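Local coordinates for protein GlcNAc Inducible Gene 2, GIG2 (Candida albicans, PDB 6AKZ) that binds an iron(III) ion and is probably a cupin-type, iron-dependent oxygenase of the DUF1479 family, encoded by a GlcNAc-inducible gene, at residues M89-I94 with K343-F348; E269-V274 with I336-V341; E162-D167 with E228-K233; S251-L256 with P376-N381. One frame throughout, in Å; residues are numbered along the deposited sequence.

Interaction 1 (M89-I94 with K343-F348)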
loop_
_atom_site.group_PDB
_atom_site.type_symbol
_atom_site.label_atom_id
_atom_site.label_comp_id
_atom_site.label_asym_id
_atom_site.label_seq_id
_atom_site.Cartn_x
_atom_site.Cartn_y
_atom_site.Cartn_z
ATOM N N MET A 89 -8.697 7.630 -8.699
ATOM C CA MET A 89 -9.923 6.922 -8.895
ATOM C C MET A 89 -10.157 6.779 -10.409
ATOM O O MET A 89 -10.138 7.762 -11.133
ATOM C CB MET A 89 -11.078 7.647 -8.208
ATOM C CG MET A 89 -12.495 7.063 -8.578
ATOM S SD MET A 89 -13.842 8.043 -7.831
ATOM C CE MET A 89 -13.639 7.668 -6.148
ATOM N N ILE A 90 -10.277 5.565 -10.868
ATOM C CA ILE A 90 -10.548 5.250 -12.286
ATOM C C ILE A 90 -11.964 4.810 -12.393
ATOM O O ILE A 90 -12.388 3.765 -11.809
ATOM C CB ILE A 90 -9.609 4.154 -12.758
ATOM C CG1 ILE A 90 -8.142 4.503 -12.498
ATOM C CG2 ILE A 90 -9.882 3.823 -14.229
ATOM C CD1 ILE A 90 -7.200 3.354 -12.757
ATOM N N GLU A 91 -12.760 5.550 -13.109
ATOM C CA GLU A 91 -14.198 5.245 -13.222
ATOM C C GLU A 91 -14.549 4.255 -14.334
ATOM O O GLU A 91 -13.845 4.176 -15.294
ATOM C CB GLU A 91 -14.970 6.537 -13.406
ATOM C CG GLU A 91 -14.939 7.334 -12.131
ATOM C CD GLU A 91 -16.052 8.363 -12.020
ATOM O OE1 GLU A 91 -15.855 9.364 -12.739
ATOM O OE2 GLU A 91 -17.043 8.186 -11.196
ATOM N N ASN A 92 -15.564 3.413 -14.131
ATOM C CA ASN A 92 -16.139 2.630 -15.184
ATOM C C ASN A 92 -15.193 1.524 -15.678
ATOM O O ASN A 92 -15.110 1.196 -16.857
ATOM C CB ASN A 92 -16.612 3.529 -16.369
ATOM C CG ASN A 92 -17.712 4.540 -15.987
ATOM O OD1 ASN A 92 -18.713 4.212 -15.377
ATOM N ND2 ASN A 92 -17.571 5.728 -16.448
ATOM N N VAL A 93 -14.429 0.970 -14.763
ATOM C CA VAL A 93 -13.571 -0.179 -15.065
ATOM C C VAL A 93 -14.427 -1.428 -15.304
ATOM O O VAL A 93 -14.114 -2.227 -16.174
ATOM C CB VAL A 93 -12.644 -0.465 -13.897
ATOM C CG1 VAL A 93 -11.765 -1.689 -14.266
ATOM C CG2 VAL A 93 -11.821 0.819 -13.613
ATOM N N ILE A 94 -15.482 -1.596 -14.529
ATOM C CA ILE A 94 -16.359 -2.771 -14.627
ATOM C C ILE A 94 -17.798 -2.293 -14.744
ATOM O O ILE A 94 -18.208 -1.394 -14.013
ATOM C CB ILE A 94 -16.244 -3.678 -13.393
ATOM C CG1 ILE A 94 -14.807 -4.094 -13.081
ATOM C CG2 ILE A 94 -17.131 -4.935 -13.528
ATOM C CD1 ILE A 94 -14.169 -4.908 -14.116
ATOM N N LYS A 343 -20.155 2.164 -8.394
ATOM C CA LYS A 343 -19.918 0.693 -8.721
ATOM C C LYS A 343 -19.008 0.523 -9.925
ATOM O O LYS A 343 -19.174 1.210 -10.916
ATOM C CB LYS A 343 -21.256 0.008 -9.061
ATOM C CG LYS A 343 -22.145 -0.118 -7.897
ATOM C CD LYS A 343 -23.494 -0.698 -8.317
ATOM C CE LYS A 343 -24.357 -0.860 -7.076
ATOM N NZ LYS A 343 -25.689 -1.447 -7.414
ATOM N N GLY A 344 -17.987 -0.285 -9.787
ATOM C CA GLY A 344 -17.090 -0.534 -10.892
ATOM C C GLY A 344 -15.982 0.449 -11.126
ATOM O O GLY A 344 -15.224 0.262 -12.121
ATOM N N SER A 345 -15.819 1.416 -10.215
ATOM C CA SER A 345 -14.613 2.222 -10.135
ATOM C C SER A 345 -13.578 1.483 -9.310
ATOM O O SER A 345 -13.888 0.632 -8.506
ATOM C CB SER A 345 -14.846 3.565 -9.441
ATOM O OG SER A 345 -15.741 4.311 -10.249
ATOM N N PHE A 346 -12.329 1.810 -9.584
ATOM C CA PHE A 346 -11.182 1.273 -8.858
ATOM C C PHE A 346 -10.462 2.441 -8.237
ATOM O O PHE A 346 -10.203 3.429 -8.941
ATOM C CB PHE A 346 -10.291 0.421 -9.725
ATOM C CG PHE A 346 -9.504 -0.574 -8.972
ATOM C CD1 PHE A 346 -8.338 -0.195 -8.311
ATOM C CD2 PHE A 346 -9.941 -1.866 -8.813
ATOM C CE1 PHE A 346 -7.658 -1.085 -7.563
ATOM C CE2 PHE A 346 -9.229 -2.769 -8.065
ATOM C CZ PHE A 346 -8.123 -2.391 -7.429
ATOM N N VAL A 347 -10.071 2.303 -6.953
ATOM C CA VAL A 347 -9.365 3.331 -6.250
ATOM C C VAL A 347 -7.979 2.776 -5.851
ATOM O O VAL A 347 -7.902 1.739 -5.189
ATOM C CB VAL A 347 -10.132 3.887 -5.050
ATOM C CG1 VAL A 347 -9.258 4.722 -4.120
ATOM C CG2 VAL A 347 -11.372 4.649 -5.523
ATOM N N PHE A 348 -6.950 3.524 -6.182
ATOM C CA PHE A 348 -5.530 3.214 -5.831
ATOM C C PHE A 348 -4.968 4.292 -4.913
ATOM O O PHE A 348 -5.212 5.490 -5.105
ATOM C CB PHE A 348 -4.643 3.231 -7.065
ATOM C CG PHE A 348 -4.771 2.063 -7.952
ATOM C CD1 PHE A 348 -4.281 0.841 -7.544
ATOM C CD2 PHE A 348 -5.347 2.186 -9.232
ATOM C CE1 PHE A 348 -4.359 -0.308 -8.342
ATOM C CE2 PHE A 348 -5.443 1.026 -10.033
ATOM C CZ PHE A 348 -4.950 -0.196 -9.586
HETATM O O HOH W 1 -16.488 6.546 -9.017
HETATM O O HOH W 2 -17.612 3.575 -12.128
#
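Ile90 and Phe346 face each other as an antiparallel hydrogen-bonded pair, and both of their backbone N-H groups and carbonyls are used on each other. Ile90 N donates to Phe346 O at 2.9 Å, almost straight, and Phe346 N returns the bond to Ile90 O. The latter oxygen also receives a CA-H contact from Ser345 CA. Beyond Glu91 the chain leaves the strand and curls over Gly344, whose carbonyl takes a bond from Ile94 N at 3.1 Å, in the carbonyl plane on a lone pair, and a weak, strongly bent one from Val93 N. Gly344 CA in turn leans on Ile94 O, at backbone angles and in a space that admit no CB. Ser345 OG, anti to its carbonyl carbon (chi1 -64°), lies beside Glu91 CA and joins two waters. One is also hydrogen-bonded to Glu91 OE2, at 2.8 Å; the other takes the N-H of Asn92 at 2.9 Å and donates to Lys343 O. Asn92 ND2 is hydrogen-bonded to Asp65, and Lys343 NZ forms a salt bridge with Asp100. Apolar side chains cover both faces. On one, Met89 CE, carried by a chain bent at its last torsion, meets Val347 CG2 at 3.8 Å. On the other, Ile90 CD1 touches the edge of the Phe348 ring in its plane, 4.0 Å from CE2, and helix 143-153 packs over Val93, Phe346 and Phe348. The ladder is an antiparallel strand pairing within the mixed main sheet of a cupin-type fold, with 87-91 lying between 63-65 and 346-350.

Interaction 2 (E269-V274 with I336-V341)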
loop_
_atom_site.group_PDB
_atom_site.type_symbol
_atom_site.label_atom_id
_atom_site.label_comp_id
_atom_site.label_asym_id
_atom_site.label_seq_id
_atom_site.Cartn_x
_atom_site.Cartn_y
_atom_site.Cartn_z
ATOM N N GLU A 269 -19.534 8.842 3.039
ATOM C CA GLU A 269 -20.481 7.778 3.408
ATOM C C GLU A 269 -19.750 6.456 3.586
ATOM O O GLU A 269 -19.845 5.587 2.728
ATOM C CB GLU A 269 -21.570 7.647 2.308
ATOM C CG GLU A 269 -22.420 8.890 2.178
ATOM C CD GLU A 269 -23.558 8.834 1.106
ATOM O OE1 GLU A 269 -23.604 7.908 0.210
ATOM O OE2 GLU A 269 -24.464 9.757 1.229
ATOM N N GLY A 270 -19.027 6.315 4.676
ATOM C CA GLY A 270 -18.382 5.069 4.951
ATOM C C GLY A 270 -17.367 4.631 3.916
ATOM O O GLY A 270 -17.201 3.461 3.660
ATOM N N THR A 271 -16.636 5.603 3.369
ATOM C CA THR A 271 -15.602 5.336 2.366
ATOM C C THR A 271 -14.150 5.438 2.874
ATOM O O THR A 271 -13.801 4.890 3.920
ATOM C CB THR A 271 -15.761 6.258 1.141
ATOM O OG1 THR A 271 -15.951 7.610 1.579
ATOM C CG2 THR A 271 -16.956 5.829 0.304
ATOM N N LEU A 272 -13.320 6.144 2.106
ATOM C CA LEU A 272 -11.918 6.338 2.373
ATOM C C LEU A 272 -11.628 7.847 2.406
ATOM O O LEU A 272 -12.252 8.619 1.678
ATOM C CB LEU A 272 -11.125 5.675 1.240
ATOM C CG LEU A 272 -9.566 5.720 1.301
ATOM C CD1 LEU A 272 -9.033 4.929 2.450
ATOM C CD2 LEU A 272 -9.039 5.251 -0.042
ATOM N N ARG A 273 -10.702 8.211 3.257
ATOM C CA ARG A 273 -10.157 9.548 3.357
ATOM C C ARG A 273 -8.624 9.423 3.134
ATOM O O ARG A 273 -8.017 8.503 3.578
ATOM C CB ARG A 273 -10.474 10.199 4.684
ATOM C CG ARG A 273 -11.966 10.299 4.871
ATOM C CD ARG A 273 -12.398 10.691 6.232
ATOM N NE ARG A 273 -11.666 11.750 6.878
ATOM C CZ ARG A 273 -11.873 13.029 6.698
ATOM N NH1 ARG A 273 -12.745 13.481 5.800
ATOM N NH2 ARG A 273 -11.180 13.871 7.393
ATOM N N VAL A 274 -8.079 10.398 2.436
ATOM C CA VAL A 274 -6.690 10.399 2.123
ATOM C C VAL A 274 -6.085 11.798 2.304
ATOM O O VAL A 274 -6.829 12.782 2.345
ATOM C CB VAL A 274 -6.485 10.032 0.614
ATOM C CG1 VAL A 274 -6.885 8.602 0.355
ATOM C CG2 VAL A 274 -7.302 10.928 -0.328
ATOM N N ILE A 336 -8.884 14.753 3.210
ATOM C CA ILE A 336 -10.149 14.843 2.524
ATOM C C ILE A 336 -10.738 13.500 2.243
ATOM O O ILE A 336 -10.029 12.468 2.105
ATOM C CB ILE A 336 -10.010 15.628 1.190
ATOM C CG1 ILE A 336 -8.901 15.077 0.314
ATOM C CG2 ILE A 336 -9.760 17.079 1.508
ATOM C CD1 ILE A 336 -9.020 15.597 -1.096
ATOM N N SER A 337 -12.061 13.485 2.101
ATOM C CA SER A 337 -12.716 12.280 1.557
ATOM C C SER A 337 -12.366 12.120 0.131
ATOM O O SER A 337 -12.155 13.126 -0.570
ATOM C CB SER A 337 -14.239 12.378 1.644
ATOM O OG SER A 337 -14.593 12.380 2.994
ATOM N N ILE A 338 -12.419 10.873 -0.338
ATOM C CA ILE A 338 -12.389 10.675 -1.809
ATOM C C ILE A 338 -13.678 11.171 -2.460
ATOM O O ILE A 338 -14.674 11.395 -1.766
ATOM C CB ILE A 338 -12.108 9.213 -2.183
ATOM C CG1 ILE A 338 -13.206 8.305 -1.607
ATOM C CG2 ILE A 338 -10.664 8.879 -1.793
ATOM C CD1 ILE A 338 -13.112 6.931 -2.175
ATOM N N PRO A 339 -13.656 11.407 -3.790
ATOM C CA PRO A 339 -14.882 11.739 -4.570
ATOM C C PRO A 339 -15.924 10.653 -4.445
ATOM O O PRO A 339 -15.660 9.540 -3.941
ATOM C CB PRO A 339 -14.374 12.003 -6.020
ATOM C CG PRO A 339 -12.897 11.797 -5.984
ATOM C CD PRO A 339 -12.448 11.432 -4.629
ATOM N N ASP A 340 -17.153 11.026 -4.788
ATOM C CA ASP A 340 -18.277 10.065 -4.842
ATOM C C ASP A 340 -17.806 8.789 -5.560
ATOM O O ASP A 340 -17.113 8.869 -6.546
ATOM C CB ASP A 340 -19.480 10.677 -5.584
ATOM C CG ASP A 340 -20.129 11.822 -4.799
ATOM O OD1 ASP A 340 -19.869 12.027 -3.553
ATOM O OD2 ASP A 340 -20.915 12.551 -5.470
ATOM N N VAL A 341 -18.083 7.651 -4.976
ATOM C CA VAL A 341 -17.684 6.357 -5.532
ATOM C C VAL A 341 -18.889 5.750 -6.242
ATOM O O VAL A 341 -19.981 5.676 -5.643
ATOM C CB VAL A 341 -17.268 5.421 -4.372
ATOM C CG1 VAL A 341 -17.017 4.015 -4.833
ATOM C CG2 VAL A 341 -16.043 5.989 -3.704
#
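The side chains of Thr271 and Val341 pass each other in opposite directions, their CG2 atoms 4.1 Å apart, while the Thr271 hydroxyl is hydrogen-bonded to Asp358 outside the pair. Leu272 follows with its carbonyl, which accepts a nearly straight bond from Ile338 N at 3.0 Å, the donor tilted 21° from the carbonyl plane. Ile338 CG1, set between its own backbone N and carbonyl carbon (chi1 60°), lies 3.4 Å from the same Leu272 O, and its CD1 reaches Leu272 CB. Leu272 lies about 4 Å, side chain to side chain, from the iron ligand His355. At Arg273 the chain stands against Ser337 as an antiparallel non-hydrogen-bonded pair, and Arg273 CA leans a C-H on Ile336 O. The arginine chain bends at chi3 (43°), and its guanidinium turns an edge to Ser337: OG lies in the plane of the group, 3.5 Å from Arg273 NH1, while NE forms a salt bridge with Glu356 of strand 355-357. Val274 completes the ladder in a hydrogen-bonded pair with Ile336: Val274 N donates to Ile336 O at 2.9 Å, and Ile336 N answers to Val274 O at 3.0 Å. Val274 CG2 also packs on Ile338 CG2 at 4.2 Å. Strand 272-274 is thus the middle of a small three-stranded antiparallel sheet, with 336-337 and 355-357 as its outer strands. Chemically, three backbone bonds fix the pairing, and the charge of Arg273 is met by Glu356 beyond it.

Interaction 3 (E162-D167 with E228-K233)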
loop_
_atom_site.group_PDB
_atom_site.type_symbol
_atom_site.label_atom_id
_atom_site.label_comp_id
_atom_site.label_asym_id
_atom_site.label_seq_id
_atom_site.Cartn_x
_atom_site.Cartn_y
_atom_site.Cartn_z
ATOM N N GLU A 162 19.691 -3.881 -14.642
ATOM C CA GLU A 162 20.467 -5.084 -14.834
ATOM C C GLU A 162 20.406 -5.984 -13.632
ATOM O O GLU A 162 20.404 -7.202 -13.796
ATOM C CB GLU A 162 21.912 -4.702 -15.138
ATOM C CG GLU A 162 22.799 -5.885 -15.543
ATOM C CD GLU A 162 22.216 -6.735 -16.657
ATOM O OE1 GLU A 162 21.607 -6.192 -17.621
ATOM O OE2 GLU A 162 22.381 -7.965 -16.558
ATOM N N ASN A 163 20.371 -5.409 -12.425
ATOM C CA ASN A 163 20.470 -6.177 -11.195
ATOM C C ASN A 163 19.296 -6.169 -10.242
ATOM O O ASN A 163 19.165 -7.101 -9.414
ATOM C CB ASN A 163 21.680 -5.728 -10.432
ATOM C CG ASN A 163 22.931 -5.980 -11.203
ATOM O OD1 ASN A 163 23.161 -7.103 -11.667
ATOM N ND2 ASN A 163 23.659 -4.942 -11.457
ATOM N N CYS A 164 18.441 -5.149 -10.319
ATOM C CA CYS A 164 17.404 -5.031 -9.291
ATOM C C CYS A 164 16.378 -6.147 -9.492
ATOM O O CYS A 164 15.747 -6.280 -10.599
ATOM C CB CYS A 164 16.718 -3.681 -9.397
ATOM S SG CYS A 164 15.575 -3.327 -8.072
ATOM N N LEU A 165 16.125 -6.924 -8.439
ATOM C CA LEU A 165 15.290 -8.125 -8.558
ATOM C C LEU A 165 13.776 -7.833 -8.494
ATOM O O LEU A 165 13.072 -8.272 -7.577
ATOM C CB LEU A 165 15.726 -9.190 -7.547
ATOM C CG LEU A 165 17.146 -9.715 -7.832
ATOM C CD1 LEU A 165 17.475 -10.675 -6.700
ATOM C CD2 LEU A 165 17.229 -10.437 -9.177
ATOM N N ILE A 166 13.285 -7.140 -9.522
ATOM C CA ILE A 166 11.873 -6.806 -9.636
ATOM C C ILE A 166 11.459 -6.863 -11.100
ATOM O O ILE A 166 12.267 -6.543 -12.010
ATOM C CB ILE A 166 11.553 -5.486 -8.946
ATOM C CG1 ILE A 166 10.058 -5.171 -9.021
ATOM C CG2 ILE A 166 12.324 -4.343 -9.564
ATOM C CD1 ILE A 166 9.673 -4.023 -8.077
ATOM N N ASP A 167 10.218 -7.288 -11.319
ATOM C CA ASP A 167 9.586 -7.298 -12.607
ATOM C C ASP A 167 8.240 -6.603 -12.513
ATOM O O ASP A 167 7.232 -7.167 -12.105
ATOM C CB ASP A 167 9.472 -8.739 -13.126
ATOM C CG ASP A 167 8.581 -8.850 -14.393
ATOM O OD1 ASP A 167 8.419 -7.837 -15.136
ATOM O OD2 ASP A 167 8.095 -9.972 -14.673
ATOM N N GLU A 228 15.911 0.672 -4.155
ATOM C CA GLU A 228 16.207 0.329 -2.779
ATOM C C GLU A 228 14.991 -0.372 -2.152
ATOM O O GLU A 228 15.148 -1.348 -1.416
ATOM C CB GLU A 228 16.553 1.580 -1.943
ATOM C CG GLU A 228 17.841 2.244 -2.360
ATOM C CD GLU A 228 17.681 3.102 -3.575
ATOM O OE1 GLU A 228 16.558 3.585 -3.854
ATOM O OE2 GLU A 228 18.691 3.347 -4.243
ATOM N N ARG A 229 13.777 0.117 -2.447
ATOM C CA ARG A 229 12.586 -0.480 -1.812
ATOM C C ARG A 229 12.341 -1.953 -2.071
ATOM O O ARG A 229 11.743 -2.644 -1.250
ATOM C CB ARG A 229 11.347 0.345 -2.208
ATOM C CG ARG A 229 10.314 0.297 -1.095
ATOM C CD ARG A 229 9.229 1.290 -1.365
ATOM N NE ARG A 229 8.327 1.341 -0.226
ATOM C CZ ARG A 229 7.738 2.457 0.220
ATOM N NH1 ARG A 229 7.906 3.639 -0.426
ATOM N NH2 ARG A 229 6.963 2.393 1.271
ATOM N N THR A 230 12.799 -2.398 -3.254
ATOM C CA THR A 230 12.852 -3.823 -3.680
ATOM C C THR A 230 13.464 -4.728 -2.597
ATOM O O THR A 230 13.068 -5.883 -2.452
ATOM C CB THR A 230 13.522 -3.897 -5.095
ATOM O OG1 THR A 230 12.619 -3.307 -6.072
ATOM C CG2 THR A 230 13.778 -5.330 -5.561
ATOM N N TYR A 231 14.390 -4.193 -1.819
ATOM C CA TYR A 231 15.114 -4.959 -0.848
ATOM C C TYR A 231 14.788 -4.560 0.609
ATOM O O TYR A 231 15.488 -4.932 1.521
ATOM C CB TYR A 231 16.611 -4.775 -1.101
ATOM C CG TYR A 231 17.002 -5.252 -2.464
ATOM C CD1 TYR A 231 17.260 -6.612 -2.698
ATOM C CD2 TYR A 231 17.103 -4.360 -3.546
ATOM C CE1 TYR A 231 17.613 -7.084 -3.966
ATOM C CE2 TYR A 231 17.465 -4.833 -4.826
ATOM C CZ TYR A 231 17.712 -6.224 -5.004
ATOM O OH TYR A 231 18.048 -6.749 -6.267
ATOM N N SER A 232 13.746 -3.758 0.785
ATOM C CA SER A 232 13.366 -3.303 2.103
ATOM C C SER A 232 12.651 -4.463 2.830
ATOM O O SER A 232 11.870 -5.193 2.267
ATOM C CB SER A 232 12.448 -2.066 2.020
ATOM O OG SER A 232 11.193 -2.370 1.394
ATOM N N LYS A 233 12.895 -4.516 4.129
ATOM C CA LYS A 233 12.266 -5.442 5.069
ATOM C C LYS A 233 11.225 -4.655 5.808
ATOM O O LYS A 233 11.584 -3.778 6.593
ATOM C CB LYS A 233 13.327 -5.957 6.031
ATOM C CG LYS A 233 14.420 -6.730 5.352
ATOM C CD LYS A 233 15.514 -7.139 6.331
ATOM C CE LYS A 233 15.031 -8.293 7.190
ATOM N NZ LYS A 233 16.193 -8.963 7.851
#
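Tyr231 and Leu165 supply the hydrogen bond of this contact: Leu165 N donates to Tyr231 OH at 2.9 Å, with an N-H...O angle of 149°. The phenol arrives obliquely across the leucine side chain, so that the same oxygen also lies 3.5 Å from Leu165 CG. Leu165 is the centre of an inverse gamma turn, closed by Ile166 N bonding to Cys164 O, and this tight bend presents its amide to the tyrosine. A second polar group, Thr230 OG1, is hydrogen-bonded to Leu226 O in its own loop; across the contact it meets sulfur and carbon. In the second segment, Ser232 OG bonds to Arg229 O on a lone pair in the carbonyl plane; the same oxygen also accepts from Ser232 N. Cys164 SG, anti to its backbone N (chi1 -173°), rests 3.7 Å from Thr230 CB and 4.0 Å from Tyr231 CE2. It approaches the tyrosine ring obliquely, 5.3 Å from the centroid, in a Cys sulfur-aromatic contact. Van der Waals contacts set carbon against oxygen: Thr230 CG2 sits 3.6 Å from Leu165 O, and the Ile166 and Thr230 side chains cross obliquely, Ile166 CD1 3.6 Å from Thr230 OG1. The apolar contact is Leu165 CB against Tyr231 CZ, 4.4 Å apart, and Thr230 CG2 covers one face of the adjacent tyrosine ring toward its rim. The contact thus joins the short strand 166-167 to the loop that follows helix 211-214. Helix 445-460 packs on Leu165 through Lys449 and Ile453, helix 204-208 touches Tyr231 through Met205, and helix 466-474 reaches both Leu165 and Tyr231, through Tyr468 and Ala472.

Interaction 4 (S251-L256 with P376-N381)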
loop_
_atom_site.group_PDB
_atom_site.type_symbol
_atom_site.label_atom_id
_atom_site.label_comp_id
_atom_site.label_asym_id
_atom_site.label_seq_id
_atom_site.Cartn_x
_atom_site.Cartn_y
_atom_site.Cartn_z
ATOM N N SER A 251 2.205 -9.260 4.901
ATOM C CA SER A 251 3.423 -9.961 4.544
ATOM C C SER A 251 3.921 -9.668 3.136
ATOM O O SER A 251 5.002 -10.086 2.820
ATOM C CB SER A 251 3.205 -11.495 4.625
ATOM O OG SER A 251 3.174 -11.861 5.964
ATOM N N SER A 252 3.166 -8.996 2.300
ATOM C CA SER A 252 3.614 -8.693 0.932
ATOM C C SER A 252 4.118 -7.228 0.831
ATOM O O SER A 252 3.781 -6.379 1.658
ATOM C CB SER A 252 2.440 -8.901 -0.028
ATOM O OG SER A 252 1.425 -7.889 0.189
ATOM N N PHE A 253 4.969 -6.996 -0.158
ATOM C CA PHE A 253 5.454 -5.684 -0.585
ATOM C C PHE A 253 4.480 -5.187 -1.614
ATOM O O PHE A 253 4.435 -5.730 -2.740
ATOM C CB PHE A 253 6.863 -5.803 -1.158
ATOM C CG PHE A 253 7.334 -4.615 -1.885
ATOM C CD1 PHE A 253 7.190 -3.314 -1.354
ATOM C CD2 PHE A 253 7.938 -4.751 -3.097
ATOM C CE1 PHE A 253 7.641 -2.211 -2.066
ATOM C CE2 PHE A 253 8.358 -3.640 -3.827
ATOM C CZ PHE A 253 8.209 -2.366 -3.317
ATOM N N ARG A 254 3.625 -4.213 -1.238
ATOM C CA ARG A 254 2.633 -3.701 -2.200
ATOM C C ARG A 254 3.103 -2.251 -2.498
ATOM O O ARG A 254 3.403 -1.506 -1.551
ATOM C CB ARG A 254 1.226 -3.654 -1.573
ATOM C CG ARG A 254 0.688 -5.029 -1.132
ATOM C CD ARG A 254 -0.642 -4.917 -0.427
ATOM N NE ARG A 254 -0.499 -4.223 0.853
ATOM C CZ ARG A 254 -1.514 -3.875 1.645
ATOM N NH1 ARG A 254 -2.738 -4.246 1.332
ATOM N NH2 ARG A 254 -1.270 -3.255 2.811
ATOM N N THR A 255 3.203 -1.907 -3.774
ATOM C CA THR A 255 3.503 -0.574 -4.232
ATOM C C THR A 255 2.278 0.302 -4.056
ATOM O O THR A 255 2.426 1.516 -3.766
ATOM C CB THR A 255 3.916 -0.566 -5.709
ATOM O OG1 THR A 255 3.039 -1.394 -6.507
ATOM C CG2 THR A 255 5.283 -1.152 -5.859
ATOM N N LEU A 256 1.110 -0.279 -4.314
ATOM C CA LEU A 256 -0.132 0.450 -4.198
ATOM C C LEU A 256 -1.123 -0.336 -3.442
ATOM O O LEU A 256 -1.227 -1.563 -3.672
ATOM C CB LEU A 256 -0.718 0.700 -5.581
ATOM C CG LEU A 256 0.099 1.539 -6.564
ATOM C CD1 LEU A 256 -0.655 1.545 -7.903
ATOM C CD2 LEU A 256 0.294 2.953 -6.026
ATOM N N PRO A 376 4.122 -6.371 -7.105
ATOM C CA PRO A 376 4.977 -6.809 -8.211
ATOM C C PRO A 376 5.767 -8.066 -7.888
ATOM O O PRO A 376 6.100 -8.324 -6.714
ATOM C CB PRO A 376 5.934 -5.592 -8.401
ATOM C CG PRO A 376 6.042 -5.025 -6.954
ATOM C CD PRO A 376 4.629 -5.187 -6.388
ATOM N N LEU A 377 6.055 -8.805 -8.950
ATOM C CA LEU A 377 6.974 -9.896 -8.856
ATOM C C LEU A 377 8.328 -9.331 -8.432
ATOM O O LEU A 377 8.939 -8.544 -9.140
ATOM C CB LEU A 377 7.064 -10.715 -10.151
ATOM C CG LEU A 377 8.172 -11.816 -10.154
ATOM C CD1 LEU A 377 7.821 -12.862 -9.112
ATOM C CD2 LEU A 377 8.121 -12.434 -11.564
ATOM N N SER A 378 8.725 -9.658 -7.257
ATOM C CA SER A 378 9.964 -9.067 -6.664
ATOM C C SER A 378 10.496 -9.910 -5.605
ATOM O O SER A 378 9.819 -10.804 -5.058
ATOM C CB SER A 378 9.709 -7.601 -6.146
ATOM O OG SER A 378 8.975 -7.654 -4.941
ATOM N N ILE A 379 11.741 -9.680 -5.265
ATOM C CA ILE A 379 12.429 -10.619 -4.313
ATOM C C ILE A 379 11.738 -10.789 -2.947
ATOM O O ILE A 379 11.651 -11.925 -2.421
ATOM C CB ILE A 379 13.916 -10.292 -4.211
ATOM C CG1 ILE A 379 14.688 -11.446 -3.615
ATOM C CG2 ILE A 379 14.218 -9.028 -3.441
ATOM C CD1 ILE A 379 14.735 -12.642 -4.539
ATOM N N THR A 380 11.145 -9.726 -2.418
ATOM C CA THR A 380 10.473 -9.817 -1.084
ATOM C C THR A 380 9.032 -10.349 -1.234
ATOM O O THR A 380 8.354 -10.397 -0.234
ATOM C CB THR A 380 10.512 -8.505 -0.275
ATOM O OG1 THR A 380 9.789 -7.454 -0.963
ATOM C CG2 THR A 380 11.963 -8.009 -0.035
ATOM N N ASN A 381 8.574 -10.606 -2.477
ATOM C CA ASN A 381 7.269 -11.143 -2.783
ATOM C C ASN A 381 7.297 -12.626 -3.179
ATOM O O ASN A 381 6.262 -13.200 -3.488
ATOM C CB ASN A 381 6.549 -10.300 -3.824
ATOM C CG ASN A 381 5.863 -9.110 -3.183
ATOM O OD1 ASN A 381 5.491 -9.209 -1.988
ATOM N ND2 ASN A 381 5.794 -7.966 -3.861
HETATM O O HOH W 3 6.443 -12.047 0.468
#
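Phe253 lies in an extended backbone, its N-H and C=O both turned to the Asn381 side chain, while segment 376-381 turns a corner at Leu377 and curls back, Asn381 N bonding to Ser378 O. The carboxamide of Asn381 reads the Phe253 backbone with both ends. OD1 accepts from Phe253 N at 2.9 Å, the donor tilted 17° from the carbonyl plane, and ND2 donates to Phe253 O at 2.8 Å, nearly straight, on a lone pair and within the amide plane. ND2 also donates to Pro376 O at 2.9 Å, closing the loop on itself. The phenylalanine side chain, CG anti to its backbone N (chi1 167°), lies against the turn of 376-381: Thr380 OG1 stands 3.4 Å from CB, Ser378 OG lies at the ring edge in plane, 3.6 Å from CD2, and CE2 meets Pro376 CG at 4.1 Å. The proline crosses Phe253 at about a right angle, and Pro376 CG and Thr255 CG2 meet tip to tip. Thr255 OG1 is bound to Gln374. A water donates to Thr380 O at 2.6 Å and weakly to Ser251 O. The Asn381 amide thus pairs with Phe253 much as a neighbouring backbone would: one buried amide satisfies both polar groups of Phe253, and two carbonyls engage its ND2, which should fix the amide orientation and hold the loop entering strand 256-261 to the one leading into helix 382-394.

How the interactions relate
Interactions 1 and 2 are adjacent, centres 13 Å apart: Met89 CE lies 3.5 Å from Pro339 O and also packs on Val341 and Ile338, so Met89 of the main sheet packs on the loop that follows strand 336-337 of the small sheet. Interaction 1 meets interaction 4 through Phe348 CD1 and Leu256 CD1, 3.7 Å apart. Interactions 3 and 4 are joined by probable backbone hydrogen bonds, Asp167 N to Leu377 O at 2.8 Å and Ile379 N to Leu165 O at 3.0 Å. Around the iron, held by His192, Asp194 and His355, interaction 2 comes nearest, Leu272 about 7 Å away, with Val347 and Ser252 each about 12 Å away by side chain; interaction 3 lies away from the site.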